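Local coordinates for siroheme decarboxylase (Hydrogenobacter thermophilus, PDB 4CH7), which catalyses the decarboxylation of siroheme to didecarboxysiroheme in heme d1 biosynthesis, at residues 92-97 with 101-106. Residues are numbered along the deposited sequence; the frame is centred on the assembly and turned at random.
Sequences SHNYER and FNLWFT
The aliphatic chain of Arg97 lies against the Trp104 indole, CD 3.8 Å from Trp104 CG, in a beta hairpin of the AsnC-like ligand-binding domain, whose strands help close an eight-stranded antiparallel barrel. The two side chains cross at about a right angle, guanidinium and indole planes 79° apart, with Trp104 CB at the guanidinium edge. With CG anti to the carbonyl carbon (chi1 -61°) and the chain extended to NE, Arg97 runs past the indole and delivers NH1 to Leu306 O; NE is buried without a polar partner. Phe101 O sits at the indole edge, in the ring plane, and takes a hydrogen bond from Trp104 NE1 (2.8 Å), though NE1 stands well above the carbonyl plane. An alanine in place of Trp104 would probably leave Phe101 O without this donor and the methylenes of Arg97 without the surface that steadies them.

Between the strands, Tyr95 and Trp104 form a hydrogen-bonded pair: Trp104 N donates to Tyr95 O, and Tyr95 N returns a bond of 2.7 Å to Trp104 O. On the face opposite these two residues, Asn94 OD1 comes to 3.5 Å from Phe105 CB, the two side chains crossing at a slant. Asn94 CG is anti to the backbone N (chi1 -172°), which brings OD1 within 3.4 Å of Leu103 CD1, while ND2 is hydrogen-bonded to Asn86 OD1 on helix 75-87. Glu96, also on this face, forms a salt bridge with Arg75. A classic beta bulge sets Asn102 and Leu103 together opposite Phe71 of strand 65-71, and Asn102 ND2 is hydrogen-bonded to Val73 O. At the other end, the backbone O of His93, inferred to be an active-site residue, accepts a hydrogen bond from Thr106 N at 2.9 Å, while Ser92 OG packs 3.3 Å from Thr106 CB.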
# COMPACT_ATOMS: atom_id res chain seq x y z
N SER A 92 0.47 8.11 1.19
CA SER A 92 1.53 7.12 1.36
C SER A 92 2.69 7.35 0.39
O SER A 92 3.84 7.50 0.81
CB SER A 92 0.97 5.71 1.16
OG SER A 92 0.39 5.56 -0.12
N HIS A 93 2.38 7.39 -0.90
CA HIS A 93 3.38 7.67 -1.91
C HIS A 93 3.04 8.99 -2.60
O HIS A 93 1.87 9.30 -2.79
CB HIS A 93 3.43 6.55 -2.95
CG HIS A 93 3.55 5.18 -2.35
ND1 HIS A 93 4.76 4.64 -1.98
CD2 HIS A 93 2.61 4.25 -2.05
CE1 HIS A 93 4.57 3.43 -1.48
NE2 HIS A 93 3.27 3.17 -1.51
N ASN A 94 4.07 9.75 -2.95
CA ASN A 94 3.88 10.97 -3.73
C ASN A 94 4.99 11.09 -4.77
O ASN A 94 6.17 10.99 -4.44
CB ASN A 94 3.85 12.21 -2.84
CG ASN A 94 3.47 13.48 -3.60
OD1 ASN A 94 2.96 13.41 -4.72
ND2 ASN A 94 3.71 14.63 -2.99
N TYR A 95 4.60 11.30 -6.03
CA TYR A 95 5.57 11.30 -7.11
C TYR A 95 5.34 12.44 -8.10
O TYR A 95 4.20 12.84 -8.36
CB TYR A 95 5.52 9.97 -7.86
CG TYR A 95 6.09 8.81 -7.07
CD1 TYR A 95 7.46 8.62 -6.99
CD2 TYR A 95 5.26 7.92 -6.41
CE1 TYR A 95 7.99 7.57 -6.28
CE2 TYR A 95 5.79 6.86 -5.68
CZ TYR A 95 7.16 6.70 -5.62
OH TYR A 95 7.69 5.65 -4.91
N GLU A 96 6.44 12.95 -8.64
CA GLU A 96 6.36 13.80 -9.82
C GLU A 96 6.50 12.90 -11.03
O GLU A 96 7.43 12.09 -11.11
CB GLU A 96 7.47 14.85 -9.82
CG GLU A 96 7.53 15.64 -11.12
CD GLU A 96 8.65 16.65 -11.13
OE1 GLU A 96 9.19 16.96 -10.04
OE2 GLU A 96 8.99 17.15 -12.22
N ARG A 97 5.57 13.02 -11.97
CA ARG A 97 5.57 12.15 -13.14
C ARG A 97 5.51 12.92 -14.45
O ARG A 97 5.11 14.09 -14.49
CB ARG A 97 4.43 11.13 -13.05
CG ARG A 97 4.54 10.21 -11.84
CD ARG A 97 3.53 9.07 -11.88
NE ARG A 97 3.66 8.21 -10.70
CZ ARG A 97 4.54 7.22 -10.60
NH1 ARG A 97 5.37 6.97 -11.59
NH2 ARG A 97 4.59 6.49 -9.49
N PHE A 101 -0.88 15.72 -16.02
CA PHE A 101 -0.96 15.61 -14.57
C PHE A 101 0.41 15.17 -14.08
O PHE A 101 0.80 14.01 -14.25
CB PHE A 101 -2.05 14.61 -14.16
CG PHE A 101 -3.44 15.02 -14.55
CD1 PHE A 101 -4.19 15.84 -13.71
CD2 PHE A 101 -4.00 14.60 -15.74
CE1 PHE A 101 -5.47 16.23 -14.06
CE2 PHE A 101 -5.28 14.98 -16.10
CZ PHE A 101 -6.02 15.80 -15.26
N ASN A 102 1.14 16.10 -13.47
CA ASN A 102 2.54 15.89 -13.13
C ASN A 102 2.78 15.52 -11.67
O ASN A 102 3.92 15.27 -11.27
CB ASN A 102 3.36 17.13 -13.48
CG ASN A 102 2.73 18.40 -12.94
OD1 ASN A 102 1.51 18.50 -12.82
ND2 ASN A 102 3.57 19.38 -12.60
N LEU A 103 1.72 15.49 -10.87
CA LEU A 103 1.85 15.09 -9.47
C LEU A 103 0.87 13.98 -9.13
O LEU A 103 -0.35 14.17 -9.16
CB LEU A 103 1.65 16.29 -8.53
CG LEU A 103 2.04 16.01 -7.08
CD1 LEU A 103 3.55 15.85 -6.97
CD2 LEU A 103 1.54 17.09 -6.15
N TRP A 104 1.40 12.80 -8.80
CA TRP A 104 0.59 11.64 -8.48
C TRP A 104 0.87 11.15 -7.07
O TRP A 104 2.02 10.86 -6.72
CB TRP A 104 0.87 10.52 -9.48
CG TRP A 104 0.34 10.79 -10.84
CD1 TRP A 104 0.81 11.69 -11.75
CD2 TRP A 104 -0.79 10.15 -11.46
NE1 TRP A 104 0.05 11.65 -12.90
CE2 TRP A 104 -0.93 10.71 -12.74
CE3 TRP A 104 -1.68 9.16 -11.06
CZ2 TRP A 104 -1.95 10.31 -13.63
CZ3 TRP A 104 -2.68 8.76 -11.93
CH2 TRP A 104 -2.80 9.33 -13.20
N PHE A 105 -0.18 11.05 -6.26
CA PHE A 105 -0.03 10.49 -4.93
C PHE A 105 -1.15 9.52 -4.57
O PHE A 105 -2.25 9.57 -5.13
CB PHE A 105 0.11 11.59 -3.87
CG PHE A 105 -1.05 12.53 -3.79
CD1 PHE A 105 -1.13 13.63 -4.63
CD2 PHE A 105 -2.06 12.33 -2.85
CE1 PHE A 105 -2.20 14.51 -4.55
CE2 PHE A 105 -3.13 13.19 -2.76
CZ PHE A 105 -3.20 14.29 -3.61
N THR A 106 -0.85 8.62 -3.64
CA THR A 106 -1.84 7.69 -3.13
C THR A 106 -2.42 8.25 -1.84
O THR A 106 -1.69 8.54 -0.90
CB THR A 106 -1.22 6.30 -2.86
OG1 THR A 106 -0.75 5.74 -4.09
CG2 THR A 106 -2.26 5.38 -2.24